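Local atomic coordinates of autoinducer 2-binding protein LsrB (Clostridium saccharobutylicum DSM 13864, PDB entry 6DSP), a protein that binds the quorum-sensing signal autoinducer-2 and probably acts as the solute-binding receptor of a sugar-type uptake system. Residues T126-Q129 and L130-L134; G280-M283 and A284-I287; L84-V87 and D88-G91. All blocks are in the same frame, centred on the assembly; numbering follows the deposited sequence.

Along the chain the order is interaction 3 (84-91), interaction 1 (126-134), interaction 2 (280-287). All three are local contacts in one two-lobed binding-protein fold. Interaction 3 follows strand 81-84 of the mixed eight-stranded sheet and opens helix 89-101. Interaction 1 follows strand 120-123 of the same sheet and opens helix 127-144, which leads to strand 155-160 of the parallel four-stranded sheet. Interaction 2 lies within helix 273-288, packed on the first sheet. From centre to centre, interactions 1 and 2 are about 26 Å apart, 1 and 3 about 20 Å, and 2 and 3 about 19 Å. Interactions 1 and 3 border the ligand cleft; interaction 2 sits farther off.

Interaction 1: T126-Q129 and L130-L134; sequences TPEQ and LGQML
This is the N-terminal turn of helix 127-144, closed by a capping box. T126 is the N-cap, and its backbone O takes the first bond across the contact, from L130 N at 2.9 Å. G131 N, Q132 N and M133 N bond in the same i to i-4 way to P127 O, E128 O and Q129 O, so the helix is regular from its first turn.

The box is built from two reciprocal bonds. Q129 N donates to T126 OG1 at 3.1 Å, with an N-H...O angle of 160°. T126 N donates to Q129 OE1 at 3.0 Å, in the carbonyl plane and on a lone pair. The Q129 torsion explains this second bond: chi1 near -80° folds the extended chain back along its own N, toward T126. Both N-H groups are thereby met by side-chain oxygens. The one bond at OE1 probably holds the Q129 amide; the other ties the Q129 backbone N to T126 OG1.

L130 backs the turn from the inner side. Its CB and CG each lie 3.6 Å from T126 O, and CD1 of the same side chain is 3.7 Å from that oxygen. The leucine also touches W171 and F250, both residues of the ligand pocket, and its side chain is about 7 Å from the bound autoinducer-2. Q132 runs alongside E128, pointing the same way, and touches Y178 of helix 166-182. Q132 CB sits 3.2 Å from E128 O. P127 packs on S170 and E174 of helix 166-182. Leading from one sheet to the other beside the ligand cleft, this is a classic N-terminal capping box in the hinged two-lobed fold of periplasmic binding proteins.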
loop_
_atom_site.group_PDB
_atom_site.type_symbol
_atom_site.label_atom_id
_atom_site.label_comp_id
_atom_site.label_asym_id
_atom_site.label_seq_id
_atom_site.Cartn_x
_atom_site.Cartn_y
_atom_site.Cartn_z
ATOM N N THR A 126 -10.358 -2.436 -2.146
ATOM C CA THR A 126 -11.014 -1.160 -2.389
ATOM C C THR A 126 -10.699 -0.206 -1.243
ATOM O O THR A 126 -10.392 -0.635 -0.114
ATOM C CB THR A 126 -12.525 -1.336 -2.505
ATOM O OG1 THR A 126 -13.029 -1.702 -1.214
ATOM C CG2 THR A 126 -12.891 -2.421 -3.546
ATOM N N PRO A 127 -10.810 1.103 -1.486
ATOM C CA PRO A 127 -10.506 2.039 -0.399
ATOM C C PRO A 127 -11.508 1.962 0.735
ATOM O O PRO A 127 -11.149 2.207 1.884
ATOM C CB PRO A 127 -10.457 3.417 -1.082
ATOM C CG PRO A 127 -11.145 3.248 -2.362
ATOM C CD PRO A 127 -11.023 1.784 -2.769
ATOM N N GLU A 128 -12.752 1.598 0.447
ATOM C CA GLU A 128 -13.702 1.376 1.534
ATOM C C GLU A 128 -13.273 0.192 2.396
ATOM O O GLU A 128 -13.289 0.280 3.634
ATOM C CB GLU A 128 -15.124 1.196 0.970
ATOM C CG GLU A 128 -16.180 1.192 2.066
ATOM C CD GLU A 128 -17.601 1.157 1.520
ATOM O OE1 GLU A 128 -17.783 1.513 0.325
ATOM O OE2 GLU A 128 -18.535 0.780 2.288
ATOM N N GLN A 129 -12.884 -0.924 1.756
ATOM C CA GLN A 129 -12.437 -2.103 2.504
ATOM C C GLN A 129 -11.241 -1.753 3.377
ATOM O O GLN A 129 -11.168 -2.133 4.554
ATOM C CB GLN A 129 -11.970 -3.214 1.537
ATOM C CG GLN A 129 -13.018 -4.065 0.874
ATOM C CD GLN A 129 -12.339 -5.122 0.013
ATOM O OE1 GLN A 129 -11.396 -4.834 -0.771
ATOM N NE2 GLN A 129 -12.784 -6.354 0.164
ATOM N N LEU A 130 -10.253 -1.076 2.790
ATOM C CA LEU A 130 -8.993 -0.870 3.492
ATOM C C LEU A 130 -9.123 0.232 4.536
ATOM O O LEU A 130 -8.607 0.090 5.653
ATOM C CB LEU A 130 -7.868 -0.587 2.484
ATOM C CG LEU A 130 -7.516 -1.817 1.641
ATOM C CD1 LEU A 130 -6.787 -1.446 0.365
ATOM C CD2 LEU A 130 -6.681 -2.799 2.474
ATOM N N GLY A 131 -9.854 1.316 4.221
ATOM C CA GLY A 131 -10.104 2.320 5.241
ATOM C C GLY A 131 -10.852 1.761 6.440
ATOM O O GLY A 131 -10.486 2.030 7.589
ATOM N N GLN A 132 -11.882 0.934 6.190
ATOM C CA GLN A 132 -12.644 0.354 7.298
ATOM C C GLN A 132 -11.809 -0.674 8.062
ATOM O O GLN A 132 -11.901 -0.762 9.287
ATOM C CB GLN A 132 -13.928 -0.242 6.745
ATOM C CG GLN A 132 -14.831 0.869 6.255
ATOM C CD GLN A 132 -16.097 0.413 5.606
ATOM O OE1 GLN A 132 -16.711 1.176 4.840
ATOM N NE2 GLN A 132 -16.526 -0.807 5.908
ATOM N N MET A 133 -10.965 -1.450 7.350
ATOM C CA MET A 133 -10.076 -2.384 8.029
ATOM C C MET A 133 -9.170 -1.653 9.010
ATOM O O MET A 133 -8.995 -2.113 10.148
ATOM C CB MET A 133 -9.234 -3.117 6.986
ATOM C CG MET A 133 -8.248 -4.102 7.576
ATOM S SD MET A 133 -7.284 -4.747 6.187
ATOM C CE MET A 133 -6.130 -5.813 7.071
ATOM N N LEU A 134 -8.588 -0.514 8.598
ATOM C CA LEU A 134 -7.725 0.257 9.498
ATOM C C LEU A 134 -8.472 0.681 10.752
ATOM O O LEU A 134 -7.983 0.489 11.882
ATOM C CB LEU A 134 -7.164 1.471 8.759
ATOM C CG LEU A 134 -6.101 1.077 7.725
ATOM C CD1 LEU A 134 -6.035 2.197 6.718
ATOM C CD2 LEU A 134 -4.727 0.872 8.358
#

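Interaction 2: G280-M283 and A284-I287; sequences GCYM and AYYI
An aromatic cluster on one side of helix 273-288 joins Y282 to Y285 and Y286, one turn further along. The helix packs on the mixed eight-stranded sheet. Y282 is buried, while Y285 and Y286 remain partly exposed. Y285 turns its edge toward the face of Y282 in an offset edge-to-face pair. The ring centroids are 5.7 Å apart and the planes stand at 60°. Y285 CD2 does the touching, over one face of Y282, 4.1 Å from CE1 of that ring. Y286 is placed differently. Its ring is nearly parallel to Y282 but slid aside, with planes at 26°, so the two barely overlap. They meet through Y282 CE2 and Y286 CD1, 3.9 Å apart.

All three tyrosines have chi1 near trans; for Y282, at -172°, this sends the ring toward the following turn. The i/i+3 and i/i+4 spacing of an alpha helix puts both partners within its range. The cluster continues beyond the helix: W50 meets Y282 edge-to-face, and F52 stacks on Y285. C281, A284 and Y285 touch V24 of strand 23-27.

The backbone beneath is regular. Y286 N bonds to Y282 O at 2.7 Å, and I287 N to M283 O at 3.0 Å. I287 CG1 lies beyond the carbonyl oxygen, 3.4 Å from M283 O.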
loop_
_atom_site.group_PDB
_atom_site.type_symbol
_atom_site.label_atom_id
_atom_site.label_comp_id
_atom_site.label_asym_id
_atom_site.label_seq_id
_atom_site.Cartn_x
_atom_site.Cartn_y
_atom_site.Cartn_z
ATOM N N GLY A 280 0.993 -8.429 -10.549
ATOM C CA GLY A 280 1.191 -7.241 -11.361
ATOM C C GLY A 280 2.146 -7.500 -12.505
ATOM O O GLY A 280 1.892 -7.118 -13.649
ATOM N N CYS A 281 3.245 -8.180 -12.207
ATOM C CA CYS A 281 4.206 -8.503 -13.257
ATOM C C CYS A 281 3.634 -9.497 -14.251
ATOM O O CYS A 281 3.897 -9.390 -15.455
ATOM C CB CYS A 281 5.490 -9.051 -12.642
ATOM S SG CYS A 281 6.425 -7.791 -11.746
ATOM N N TYR A 282 2.824 -10.454 -13.786
ATOM C CA TYR A 282 2.187 -11.387 -14.712
ATOM C C TYR A 282 1.250 -10.659 -15.683
ATOM O O TYR A 282 1.245 -10.948 -16.895
ATOM C CB TYR A 282 1.398 -12.480 -13.976
ATOM C CG TYR A 282 0.922 -13.515 -14.965
ATOM C CD1 TYR A 282 1.735 -14.581 -15.321
ATOM C CD2 TYR A 282 -0.314 -13.387 -15.605
ATOM C CE1 TYR A 282 1.330 -15.515 -16.270
ATOM C CE2 TYR A 282 -0.731 -14.328 -16.565
ATOM C CZ TYR A 282 0.103 -15.390 -16.886
ATOM O OH TYR A 282 -0.263 -16.350 -17.816
ATOM N N MET A 283 0.430 -9.730 -15.174
ATOM C CA MET A 283 -0.476 -9.002 -16.064
ATOM C C MET A 283 0.306 -8.224 -17.110
ATOM O O MET A 283 -0.085 -8.187 -18.283
ATOM C CB MET A 283 -1.386 -8.078 -15.257
ATOM C CG MET A 283 -2.361 -8.845 -14.322
ATOM S SD MET A 283 -3.373 -10.126 -15.162
ATOM C CE MET A 283 -4.253 -9.096 -16.350
ATOM N N ALA A 284 1.395 -7.562 -16.694
ATOM C CA ALA A 284 2.240 -6.850 -17.654
ATOM C C ALA A 284 2.810 -7.797 -18.715
ATOM O O ALA A 284 2.770 -7.493 -19.904
ATOM C CB ALA A 284 3.350 -6.146 -16.908
ATOM N N TYR A 285 3.320 -8.954 -18.290
ATOM C CA TYR A 285 3.875 -9.950 -19.206
ATOM C C TYR A 285 2.803 -10.490 -20.139
ATOM O O TYR A 285 3.034 -10.661 -21.339
ATOM C CB TYR A 285 4.474 -11.083 -18.381
ATOM C CG TYR A 285 4.588 -12.398 -19.096
ATOM C CD1 TYR A 285 5.641 -12.646 -19.969
ATOM C CD2 TYR A 285 3.678 -13.416 -18.853
ATOM C CE1 TYR A 285 5.760 -13.873 -20.629
ATOM C CE2 TYR A 285 3.787 -14.650 -19.499
ATOM C CZ TYR A 285 4.828 -14.862 -20.385
ATOM O OH TYR A 285 4.929 -16.084 -21.013
ATOM N N TYR A 286 1.613 -10.750 -19.598
ATOM C CA TYR A 286 0.530 -11.328 -20.381
ATOM C C TYR A 286 0.106 -10.382 -21.489
ATOM O O TYR A 286 -0.080 -10.798 -22.648
ATOM C CB TYR A 286 -0.635 -11.620 -19.429
ATOM C CG TYR A 286 -1.799 -12.345 -20.041
ATOM C CD1 TYR A 286 -1.757 -13.708 -20.251
ATOM C CD2 TYR A 286 -2.955 -11.666 -20.380
ATOM C CE1 TYR A 286 -2.831 -14.392 -20.806
ATOM C CE2 TYR A 286 -4.045 -12.336 -20.924
ATOM C CZ TYR A 286 -3.981 -13.715 -21.138
ATOM O OH TYR A 286 -5.032 -14.436 -21.679
ATOM N N ILE A 287 -0.009 -9.094 -21.168
ATOM C CA ILE A 287 -0.364 -8.112 -22.191
ATOM C C ILE A 287 0.791 -7.880 -23.158
ATOM O O ILE A 287 0.594 -7.849 -24.382
ATOM C CB ILE A 287 -0.819 -6.814 -21.522
ATOM C CG1 ILE A 287 -2.130 -7.037 -20.754
ATOM C CG2 ILE A 287 -0.938 -5.687 -22.568
ATOM C CD1 ILE A 287 -2.424 -5.858 -19.835
#

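Interaction 3: L84-V87 and D88-G91; sequences LSSV and DAAG
The peptide group joining D88 to A89 has S86 OG over one face, 3.1 Å from D88 C. The second flat group, the D88 carboxylate, is met by G91 N at OD2, on the anti side and 33° out of its plane. The motif is an N-cap: D88 stands right before helix 89-101, in the loop that follows strand 81-84 of the binding-protein fold. At the other carboxylate oxygen, OD1, the partner is T164 OG1, just past strand 155-160 of the other sheet, so this bond spans the two lobes.

The near-trans chi1 of S86 carries OG to the face of the D88-A89 peptide and near D88 N. There OG also accepts a weak bond from D88 N, at 3.2 Å and bent to 124°, in the manner of an ST turn. V87 CG2 lies 3.3 Å from the same D88 N.

The loop borders the ligand site. S85 OG is hydrogen-bonded to the pocket residue D110, and V87 touches K29, another pocket residue. The capping bond itself, G91 N to D88 OD2, measures 2.9 Å with an N-H...O angle of 137°.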
loop_
_atom_site.group_PDB
_atom_site.type_symbol
_atom_site.label_atom_id
_atom_site.label_comp_id
_atom_site.label_asym_id
_atom_site.label_seq_id
_atom_site.Cartn_x
_atom_site.Cartn_y
_atom_site.Cartn_z
ATOM N N LEU A 84 4.376 -0.611 -12.055
ATOM C CA LEU A 84 4.786 0.499 -11.188
ATOM C C LEU A 84 3.840 0.684 -10.011
ATOM O O LEU A 84 2.616 0.680 -10.197
ATOM C CB LEU A 84 4.758 1.820 -12.006
ATOM C CG LEU A 84 4.886 3.150 -11.267
ATOM C CD1 LEU A 84 6.287 3.309 -10.723
ATOM C CD2 LEU A 84 4.516 4.299 -12.169
ATOM N N SER A 85 4.403 0.939 -8.836
ATOM C CA SER A 85 3.649 1.505 -7.712
ATOM C C SER A 85 4.079 2.963 -7.563
ATOM O O SER A 85 5.266 3.250 -7.333
ATOM C CB SER A 85 3.914 0.751 -6.414
ATOM O OG SER A 85 3.206 1.425 -5.377
ATOM N N SER A 86 3.132 3.865 -7.759
ATOM C CA SER A 86 3.427 5.287 -7.906
ATOM C C SER A 86 3.418 6.040 -6.576
ATOM O O SER A 86 2.481 5.884 -5.777
ATOM C CB SER A 86 2.370 5.864 -8.850
ATOM O OG SER A 86 2.392 7.255 -8.881
ATOM N N VAL A 87 4.443 6.885 -6.364
ATOM C CA VAL A 87 4.450 7.777 -5.202
ATOM C C VAL A 87 3.591 9.019 -5.418
ATOM O O VAL A 87 3.186 9.652 -4.439
ATOM C CB VAL A 87 5.864 8.178 -4.772
ATOM C CG1 VAL A 87 6.728 6.992 -4.465
ATOM C CG2 VAL A 87 6.509 9.024 -5.789
ATOM N N ASP A 88 3.342 9.397 -6.667
ATOM C CA ASP A 88 2.534 10.554 -7.031
ATOM C C ASP A 88 2.101 10.346 -8.468
ATOM O O ASP A 88 2.940 10.368 -9.395
ATOM C CB ASP A 88 3.308 11.867 -6.933
ATOM C CG ASP A 88 2.431 13.027 -7.312
ATOM O OD1 ASP A 88 1.477 13.322 -6.579
ATOM O OD2 ASP A 88 2.648 13.621 -8.363
ATOM N N ALA A 89 0.810 10.191 -8.688
ATOM C CA ALA A 89 0.356 9.837 -10.029
ATOM C C ALA A 89 0.669 10.938 -11.020
ATOM O O ALA A 89 1.147 10.673 -12.126
ATOM C CB ALA A 89 -1.143 9.539 -10.011
ATOM N N ALA A 90 0.373 12.189 -10.669
ATOM C CA ALA A 90 0.533 13.270 -11.621
ATOM C C ALA A 90 1.974 13.362 -12.081
ATOM O O ALA A 90 2.237 13.667 -13.245
ATOM C CB ALA A 90 0.062 14.592 -11.010
ATOM N N GLY A 91 2.923 13.112 -11.185
ATOM C CA GLY A 91 4.337 13.255 -11.505
ATOM C C GLY A 91 4.908 12.184 -12.389
ATOM O O GLY A 91 6.041 12.341 -12.850
#